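Local coordinates for protein amino acid amide racemase (Ochrobactrum anthropi, PDB 6GIO) that belongs to the class-III aminotransferase family of fold-type I enzymes and holds pyridoxal-5'-phosphate in a two-chain assembly, at residues C[52-55]-C[56-60]; C[223-226]-C[227-231]; C[406-409]-C[410-413]. All coordinates share one frame; numbering follows the deposited sequence.

Contact 1 is the most buried of the three: a loop turn at 52-60, against the second subunit, in which one backbone bond, a methyl against a tyrosine ring and an ethanediol do the work. Contact 2 is the end of helix 220-229 and the residues just after it; contact 3 is the start of helix 406-424. Each is partly buried, with its charged residues mostly paired to neighbouring elements, and neither meets the second subunit. They serve different sheets: contact 2 flanks the sheet containing strand 234-238, contact 3 the one containing strand 43-46. Their centres lie about 42 Å apart, those of contacts 1 and 3 about 17 Å. Arginines make the salt bridges of contact 2, carboxylates those of contact 3.

Contact 1: C[52-55]-C[56-60]; sequences GPAA and LGYGH. With EDO (1,2-ethanediol), chain H.
A type I beta turn from A54 to G57 reverses the loop that leads from strand 43-46 to helix 61-72, and its closing bond runs from G57 N to A54 O at 3.1 Å. The N-H points well at the oxygen (159°), but it arrives from above the carbonyl plane, 73° out of it. A54 is at the same time the centre of an inverse gamma turn, with A55 N bonded to P53 O at 2.8 Å, so the two turns overlap at A54 and A55. G57 continues from the turn with a positive phi, a backbone shape that favours glycine.

Beside the turn, the ring of Y58 comes back against A54. With its CG anti to the carbonyl carbon (chi1 -57°), the ring reaches the A54 methyl obliquely, CZ standing 3.3 Å from A54 CB. The hydroxyl beyond is fixed by hydrogen bonds to D46 and S50, which tie the far end of the ring to strand 43-46 and the loop after it. Further along, L56 CD1 sits 4.0 Å above the plane of the H60 imidazole, over its centre, a CH-pi type of contact.

An ethanediol, probably from the crystallisation liquor, lies in the bend beyond the turn. Ethanediol O1 donates to G57 O at 2.8 Å. The same O1 accepts from H60 N at 2.9 Å. Ethanediol O2 accepts from G59 N, and the molecule also bonds to V71 O of the second subunit.

H60 is the N-cap of helix 61-72, its ND1 bonded to A62 N. L56 and H60 both pack on T312 of helix 300-315, A55 shares a backbone hydrogen bond with L402, and P53 and Y58 touch T296 and G76 of the second subunit.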
ATOM      1  N   GLY C  52       9.548  -7.187 -10.885  1.00 32.46           N
ATOM      2  CA  GLY C  52       9.548  -5.888 -11.551  1.00 32.12           C
ATOM      3  C   GLY C  52      10.144  -4.748 -10.720  1.00 30.49           C
ATOM      4  O   GLY C  52      10.761  -3.846 -11.269  1.00 28.78           O
ATOM      5  N   PRO C  53       9.968  -4.793  -9.397  1.00 28.50           N
ATOM      6  CA  PRO C  53      10.476  -3.710  -8.574  1.00 28.82           C
ATOM      7  C   PRO C  53      11.975  -3.444  -8.752  1.00 26.67           C
ATOM      8  O   PRO C  53      12.362  -2.294  -8.861  1.00 24.61           O
ATOM      9  CB  PRO C  53      10.131  -4.170  -7.164  1.00 28.79           C
ATOM     10  CG  PRO C  53       8.854  -4.913  -7.343  1.00 29.35           C
ATOM     11  CD  PRO C  53       9.063  -5.672  -8.626  1.00 29.34           C
ATOM     12  N   ALA C  54      12.798  -4.488  -8.799  1.00 25.99           N
ATOM     13  CA  ALA C  54      14.249  -4.298  -8.887  1.00 25.65           C
ATOM     14  C   ALA C  54      14.735  -3.894 -10.277  1.00 23.40           C
ATOM     15  O   ALA C  54      15.538  -4.588 -10.866  1.00 25.65           O
ATOM     16  CB  ALA C  54      14.978  -5.567  -8.382  1.00 27.48           C
ATOM     17  N   ALA C  55      14.323  -2.721 -10.768  1.00 22.80           N
ATOM     18  CA  ALA C  55      14.619  -2.274 -12.127  1.00 22.20           C
ATOM     19  C   ALA C  55      16.120  -2.033 -12.342  1.00 22.44           C
ATOM     20  O   ALA C  55      16.649  -2.280 -13.448  1.00 22.29           O
ATOM     21  CB  ALA C  55      13.844  -0.986 -12.449  1.00 24.06           C
ATOM     22  N   LEU C  56      16.797  -1.540 -11.299  1.00 21.04           N
ATOM     23  CA  LEU C  56      18.242  -1.284 -11.336  1.00 20.15           C
ATOM     24  C   LEU C  56      18.999  -2.325 -10.510  1.00 21.40           C
ATOM     25  O   LEU C  56      20.170  -2.101 -10.164  1.00 21.15           O
ATOM     26  CB  LEU C  56      18.557   0.109 -10.794  1.00 19.54           C
ATOM     27  CG  LEU C  56      17.813   1.236 -11.518  1.00 21.30           C
ATOM     28  CD1 LEU C  56      18.257   2.593 -10.982  1.00 21.31           C
ATOM     29  CD2 LEU C  56      18.031   1.154 -13.004  1.00 21.28           C
ATOM     30  N   GLY C  57      18.365  -3.439 -10.185  1.00 20.26           N
ATOM     31  CA  GLY C  57      19.067  -4.478  -9.437  1.00 22.00           C
ATOM     32  C   GLY C  57      19.073  -4.113  -7.976  1.00 23.72           C
ATOM     33  O   GLY C  57      18.159  -3.426  -7.511  1.00 24.24           O
ATOM     34  N   TYR C  58      20.120  -4.553  -7.277  1.00 22.60           N
ATOM     35  CA  TYR C  58      20.204  -4.537  -5.835  1.00 22.94           C
ATOM     36  C   TYR C  58      21.491  -3.775  -5.443  1.00 24.59           C
ATOM     37  O   TYR C  58      22.547  -3.996  -6.004  1.00 26.02           O
ATOM     38  CB  TYR C  58      20.179  -6.018  -5.328  1.00 23.21           C
ATOM     39  CG  TYR C  58      18.924  -6.741  -5.821  1.00 22.39           C
ATOM     40  CD1 TYR C  58      17.695  -6.523  -5.227  1.00 24.24           C
ATOM     41  CD2 TYR C  58      18.964  -7.595  -6.905  1.00 24.32           C
ATOM     42  CE1 TYR C  58      16.526  -7.140  -5.698  1.00 23.43           C
ATOM     43  CE2 TYR C  58      17.797  -8.213  -7.387  1.00 24.94           C
ATOM     44  CZ  TYR C  58      16.578  -7.977  -6.770  1.00 23.82           C
ATOM     45  OH  TYR C  58      15.416  -8.598  -7.222  1.00 25.33           O
ATOM     46  N   GLY C  59      21.383  -2.882  -4.468  1.00 25.93           N
ATOM     47  CA  GLY C  59      22.488  -2.057  -4.024  1.00 24.90           C
ATOM     48  C   GLY C  59      22.898  -1.014  -5.048  1.00 25.87           C
ATOM     49  O   GLY C  59      24.006  -0.517  -5.009  1.00 25.13           O
ATOM     50  N   HIS C  60      22.020  -0.668  -5.981  1.00 25.14           N
ATOM     51  CA  HIS C  60      22.422   0.253  -7.031  1.00 26.16           C
ATOM     52  C   HIS C  60      22.758   1.621  -6.386  1.00 26.70           C
ATOM     53  O   HIS C  60      21.945   2.166  -5.623  1.00 25.61           O
ATOM     54  CB  HIS C  60      21.334   0.409  -8.092  1.00 25.05           C
ATOM     55  CG  HIS C  60      21.780   1.218  -9.262  1.00 27.42           C
ATOM     56  ND1 HIS C  60      21.873   2.597  -9.223  1.00 27.41           N
ATOM     57  CD2 HIS C  60      22.216   0.841 -10.486  1.00 26.21           C
ATOM     58  CE1 HIS C  60      22.330   3.030 -10.383  1.00 27.50           C
ATOM     59  NE2 HIS C  60      22.558   1.984 -11.160  1.00 26.59           N
TER
HETATM   60  C1  EDO H 502      18.000  -0.880  -5.161  1.00 24.04           C
HETATM   61  O1  EDO H 502      19.136  -1.236  -5.971  1.00 21.97           O
HETATM   62  C2  EDO H 502      18.443  -0.390  -3.796  1.00 25.10           C
HETATM   63  O2  EDO H 502      19.141  -1.473  -3.128  1.00 24.50           O

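Contact 2: C[223-226]-C[227-231]; sequences ALQD and RCRKH
R227 leaves the helix with its CB 3.6 Å from A223 O, one turn back, and its CG closer still, 3.2 Å from the same oxygen. CG lies beside the backbone N (chi1 -70°), and further bends at chi2 and chi3 fold the chain back along the helix. At its end NE forms a salt bridge with D187 of helix 179-191, while NH2 gives a 2.8 Å bond to a water at the edge of the guanidinium, in its plane. That water in turn donates to A223 O, which also accepts the backbone N-H of R227, so one carbonyl is gripped twice and linked to its own arginine.

Helix 220-229 is the helix of the beta-alpha-beta unit between strands 199-204 and 234-238, and its inner side is apolar: L224 CD1 meets C228 SG at 4.1 Å, next to F135 and I133 of strand 131-135.

Q225 and R229 run side by side in the same direction, amide and guanidinium planes 26° apart. Q225 CG lies over one face of the guanidinium, and Q225 CD is 3.6 Å from R229 NH1. The amide is held at both ends: NE2 donates to D226 OD1 at 3.2 Å, nearly straight at 169°, and OE1 accepts from E259 N. R229 NH2 reaches E259 O and bridges to D261.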
ATOM      1  N   ALA C 223      -7.176   0.834 -31.907  1.00 26.59           N
ATOM      2  CA  ALA C 223      -8.560   0.789 -32.377  1.00 27.12           C
ATOM      3  C   ALA C 223      -9.542   0.721 -31.182  1.00 26.75           C
ATOM      4  O   ALA C 223     -10.627   1.298 -31.220  1.00 22.22           O
ATOM      5  CB  ALA C 223      -8.769  -0.381 -33.329  1.00 27.11           C
ATOM      6  N   LEU C 224      -9.143   0.002 -30.128  1.00 24.43           N
ATOM      7  CA  LEU C 224      -9.919  -0.070 -28.898  1.00 25.14           C
ATOM      8  C   LEU C 224     -10.035   1.287 -28.229  1.00 23.86           C
ATOM      9  O   LEU C 224     -11.091   1.650 -27.747  1.00 26.60           O
ATOM     10  CB  LEU C 224      -9.227  -1.005 -27.899  1.00 24.26           C
ATOM     11  CG  LEU C 224      -9.849  -1.089 -26.528  1.00 25.45           C
ATOM     12  CD1 LEU C 224     -11.270  -1.578 -26.600  1.00 25.63           C
ATOM     13  CD2 LEU C 224      -9.021  -2.048 -25.666  1.00 27.55           C
ATOM     14  N   GLN C 225      -8.914   1.990 -28.153  1.00 23.09           N
ATOM     15  CA  GLN C 225      -8.862   3.332 -27.589  1.00 24.46           C
ATOM     16  C   GLN C 225      -9.893   4.203 -28.323  1.00 23.95           C
ATOM     17  O   GLN C 225     -10.768   4.802 -27.699  1.00 22.42           O
ATOM     18  CB  GLN C 225      -7.458   3.905 -27.733  1.00 24.54           C
ATOM     19  CG  GLN C 225      -7.317   5.389 -27.437  1.00 24.39           C
ATOM     20  CD  GLN C 225      -5.987   5.922 -27.883  1.00 25.68           C
ATOM     21  OE1 GLN C 225      -5.068   6.051 -27.081  1.00 23.31           O
ATOM     22  NE2 GLN C 225      -5.864   6.209 -29.189  1.00 25.27           N
ATOM     23  N   ASP C 226      -9.809   4.186 -29.639  1.00 24.76           N
ATOM     24  CA  ASP C 226     -10.635   5.052 -30.500  1.00 26.83           C
ATOM     25  C   ASP C 226     -12.139   4.735 -30.384  1.00 26.53           C
ATOM     26  O   ASP C 226     -12.944   5.668 -30.341  1.00 27.70           O
ATOM     27  CB  ASP C 226     -10.187   4.943 -31.973  1.00 29.22           C
ATOM     28  CG  ASP C 226      -8.813   5.574 -32.230  1.00 32.96           C
ATOM     29  OD1 ASP C 226      -8.207   6.166 -31.323  1.00 36.37           O
ATOM     30  OD2 ASP C 226      -8.311   5.455 -33.360  1.00 37.29           O
ATOM     31  N   ARG C 227     -12.501   3.439 -30.336  1.00 26.84           N
ATOM     32  CA  ARG C 227     -13.890   2.979 -30.094  1.00 28.09           C
ATOM     33  C   ARG C 227     -14.489   3.511 -28.781  1.00 27.54           C
ATOM     34  O   ARG C 227     -15.669   3.834 -28.720  1.00 25.74           O
ATOM     35  CB  ARG C 227     -13.983   1.439 -30.013  1.00 33.23           C
ATOM     36  CG  ARG C 227     -13.769   0.638 -31.290  1.00 38.40           C
ATOM     37  CD  ARG C 227     -14.880   0.798 -32.310  1.00 39.65           C
ATOM     38  NE  ARG C 227     -15.143  -0.438 -33.062  1.00 40.11           N
ATOM     39  CZ  ARG C 227     -14.403  -0.888 -34.069  1.00 40.53           C
ATOM     40  NH1 ARG C 227     -14.767  -1.995 -34.682  1.00 40.37           N
ATOM     41  NH2 ARG C 227     -13.298  -0.254 -34.453  1.00 40.50           N
ATOM     42  N   CYS C 228     -13.662   3.576 -27.737  1.00 26.09           N
ATOM     43  CA  CYS C 228     -14.076   4.010 -26.408  1.00 23.62           C
ATOM     44  C   CYS C 228     -14.103   5.550 -26.304  1.00 23.00           C
ATOM     45  O   CYS C 228     -15.064   6.130 -25.799  1.00 25.10           O
ATOM     46  CB  CYS C 228     -13.144   3.398 -25.409  1.00 22.78           C
ATOM     47  SG  CYS C 228     -13.386   1.601 -25.238  1.00 24.28           S
ATOM     48  N   ARG C 229     -13.070   6.194 -26.815  1.00 21.34           N
ATOM     49  CA  ARG C 229     -12.849   7.613 -26.714  1.00 23.17           C
ATOM     50  C   ARG C 229     -13.919   8.377 -27.482  1.00 23.25           C
ATOM     51  O   ARG C 229     -14.329   9.435 -27.078  1.00 25.10           O
ATOM     52  CB  ARG C 229     -11.447   7.961 -27.259  1.00 23.94           C
ATOM     53  CG  ARG C 229     -11.174   9.477 -27.321  1.00 26.02           C
ATOM     54  CD  ARG C 229      -9.691   9.792 -27.294  1.00 25.38           C
ATOM     55  NE  ARG C 229      -9.098   9.393 -26.013  1.00 24.22           N
ATOM     56  CZ  ARG C 229      -7.805   9.178 -25.814  1.00 25.06           C
ATOM     57  NH1 ARG C 229      -6.943   9.273 -26.818  1.00 26.72           N
ATOM     58  NH2 ARG C 229      -7.370   8.807 -24.619  1.00 25.56           N
ATOM     59  N   LYS C 230     -14.382   7.800 -28.567  1.00 25.71           N
ATOM     60  CA  LYS C 230     -15.526   8.303 -29.324  1.00 30.33           C
ATOM     61  C   LYS C 230     -16.795   8.573 -28.478  1.00 29.92           C
ATOM     62  O   LYS C 230     -17.666   9.357 -28.898  1.00 32.88           O
ATOM     63  CB  LYS C 230     -15.817   7.286 -30.445  1.00 34.08           C
ATOM     64  CG  LYS C 230     -17.219   7.261 -31.023  1.00 38.23           C
ATOM     65  CD  LYS C 230     -17.384   6.180 -32.093  1.00 38.30           C
ATOM     66  CE  LYS C 230     -16.204   6.175 -33.060  1.00 40.78           C
ATOM     67  NZ  LYS C 230     -16.531   5.552 -34.368  1.00 43.29           N
ATOM     68  N   HIS C 231     -16.906   7.933 -27.308  1.00 25.93           N
ATOM     69  CA  HIS C 231     -18.059   8.093 -26.405  1.00 23.46           C
ATOM     70  C   HIS C 231     -17.687   8.695 -25.072  1.00 21.85           C
ATOM     71  O   HIS C 231     -18.455   8.572 -24.113  1.00 21.25           O
ATOM     72  CB  HIS C 231     -18.742   6.733 -26.164  1.00 25.17           C
ATOM     73  CG  HIS C 231     -19.171   6.045 -27.422  1.00 26.17           C
ATOM     74  ND1 HIS C 231     -20.293   6.428 -28.128  1.00 28.33           N
ATOM     75  CD2 HIS C 231     -18.634   5.005 -28.103  1.00 26.67           C
ATOM     76  CE1 HIS C 231     -20.422   5.663 -29.198  1.00 27.40           C
ATOM     77  NE2 HIS C 231     -19.428   4.792 -29.205  1.00 27.94           N
TER
HETATM   78  O   HOH W   1     -11.673   1.879 -33.631  1.00 34.05           O

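Contact 3: C[406-409]-C[410-413]; sequences EPEI and DEAA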
ATOM      1  N   GLU C 406      25.588  -8.411 -20.692  1.00 32.90           N
ATOM      2  CA  GLU C 406      25.668  -9.412 -21.766  1.00 34.02           C
ATOM      3  C   GLU C 406      26.233 -10.763 -21.317  1.00 32.66           C
ATOM      4  O   GLU C 406      25.690 -11.783 -21.687  1.00 37.31           O
ATOM      5  CB  GLU C 406      26.321  -8.846 -23.017  1.00 36.09           C
ATOM      6  CG  GLU C 406      25.399  -7.812 -23.664  1.00 38.75           C
ATOM      7  CD  GLU C 406      25.959  -7.148 -24.916  1.00 43.17           C
ATOM      8  OE1 GLU C 406      26.463  -7.856 -25.805  1.00 44.21           O
ATOM      9  OE2 GLU C 406      25.841  -5.909 -25.026  1.00 46.22           O
ATOM     10  N   PRO C 407      27.253 -10.784 -20.451  1.00 32.50           N
ATOM     11  CA  PRO C 407      27.659 -12.085 -19.897  1.00 31.46           C
ATOM     12  C   PRO C 407      26.577 -12.777 -19.102  1.00 32.76           C
ATOM     13  O   PRO C 407      26.508 -14.009 -19.097  1.00 32.09           O
ATOM     14  CB  PRO C 407      28.833 -11.729 -18.982  1.00 31.57           C
ATOM     15  CG  PRO C 407      29.410 -10.495 -19.630  1.00 33.17           C
ATOM     16  CD  PRO C 407      28.248  -9.730 -20.173  1.00 32.25           C
ATOM     17  N   GLU C 408      25.758 -11.997 -18.407  1.00 32.80           N
ATOM     18  CA  GLU C 408      24.655 -12.569 -17.651  1.00 31.74           C
ATOM     19  C   GLU C 408      23.569 -13.115 -18.585  1.00 31.43           C
ATOM     20  O   GLU C 408      22.924 -14.115 -18.279  1.00 30.75           O
ATOM     21  CB  GLU C 408      24.102 -11.547 -16.665  1.00 31.21           C
ATOM     22  CG  GLU C 408      25.009 -11.331 -15.481  1.00 32.39           C
ATOM     23  CD  GLU C 408      24.674 -10.103 -14.682  1.00 33.65           C
ATOM     24  OE1 GLU C 408      23.962  -9.206 -15.188  1.00 32.22           O
ATOM     25  OE2 GLU C 408      25.174 -10.033 -13.537  1.00 34.69           O
ATOM     26  N   ILE C 409      23.369 -12.493 -19.737  1.00 33.83           N
ATOM     27  CA  ILE C 409      22.455 -13.072 -20.731  1.00 35.30           C
ATOM     28  C   ILE C 409      22.900 -14.474 -21.155  1.00 36.70           C
ATOM     29  O   ILE C 409      22.059 -15.369 -21.214  1.00 32.64           O
ATOM     30  CB  ILE C 409      22.240 -12.152 -21.949  1.00 36.95           C
ATOM     31  CG1 ILE C 409      21.453 -10.922 -21.519  1.00 37.57           C
ATOM     32  CG2 ILE C 409      21.455 -12.879 -23.040  1.00 36.57           C
ATOM     33  CD1 ILE C 409      21.411  -9.802 -22.541  1.00 42.33           C
ATOM     34  N   ASP C 410      24.203 -14.685 -21.424  1.00 37.52           N
ATOM     35  CA  ASP C 410      24.707 -16.050 -21.759  1.00 37.37           C
ATOM     36  C   ASP C 410      24.535 -17.015 -20.607  1.00 33.41           C
ATOM     37  O   ASP C 410      24.251 -18.178 -20.826  1.00 34.64           O
ATOM     38  CB  ASP C 410      26.224 -16.101 -22.119  1.00 44.17           C
ATOM     39  CG  ASP C 410      26.574 -15.353 -23.384  1.00 50.91           C
ATOM     40  OD1 ASP C 410      25.715 -15.253 -24.284  1.00 53.85           O
ATOM     41  OD2 ASP C 410      27.737 -14.866 -23.482  1.00 60.98           O
ATOM     42  N   GLU C 411      24.793 -16.559 -19.384  1.00 30.50           N
ATOM     43  CA  GLU C 411      24.651 -17.419 -18.205  1.00 30.20           C
ATOM     44  C   GLU C 411      23.185 -17.831 -18.010  1.00 29.27           C
ATOM     45  O   GLU C 411      22.869 -18.981 -17.616  1.00 27.62           O
ATOM     46  CB  GLU C 411      25.145 -16.692 -16.958  1.00 30.23           C
ATOM     47  CG  GLU C 411      25.036 -17.522 -15.706  1.00 29.58           C
ATOM     48  CD  GLU C 411      25.368 -16.765 -14.442  1.00 34.83           C
ATOM     49  OE1 GLU C 411      25.556 -15.523 -14.493  1.00 35.85           O
ATOM     50  OE2 GLU C 411      25.437 -17.427 -13.374  1.00 36.70           O
ATOM     51  N   ALA C 412      22.298 -16.879 -18.276  1.00 26.26           N
ATOM     52  CA  ALA C 412      20.861 -17.125 -18.196  1.00 28.07           C
ATOM     53  C   ALA C 412      20.365 -18.171 -19.197  1.00 25.95           C
ATOM     54  O   ALA C 412      19.657 -19.130 -18.852  1.00 27.60           O
ATOM     55  CB  ALA C 412      20.112 -15.803 -18.389  1.00 28.28           C
ATOM     56  N   ALA C 413      20.686 -17.940 -20.458  1.00 27.77           N
ATOM     57  CA  ALA C 413      20.291 -18.826 -21.543  1.00 26.35           C
ATOM     58  C   ALA C 413      20.813 -20.239 -21.302  1.00 27.89           C
ATOM     59  O   ALA C 413      20.126 -21.242 -21.546  1.00 29.59           O
ATOM     60  CB  ALA C 413      20.831 -18.283 -22.831  1.00 27.45           C
TER
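A412 sits with its CB 3.3 Å from E408 O, the oxygen that accepts the backbone N-H of A412 at 2.8 Å. This bond is one of four successive i to i+4 bonds in the opening turns of helix 406-424; the straightest joins A413 N to I409 O at 172°. D410 N to E406 O, 3.3 Å, is the longest of the four. Beside it D410 CG, turned to the backbone N side (chi1 -65°), comes within 4.1 Å of E406 O.

I409, A412 and A413 bury themselves against helix 318-339, where V325, F329 and R332 receive them, while E408 and E411 lie along L45 of strand 43-46. The acids are positioned from outside: D410 bridges to R332 and E406 to R324, both on helix 318-339, and E411 to R35. E408 OE1 turns back to accept from T405 N, and also from N34.

E408 OE2 and E411 OE1 are 5.6 Å apart, like charges without contact, and the pairing of E411 with R35 probably eases their repulsion. In the first turn, E406 and E408 would probably also suit the positive end of the helix dipole.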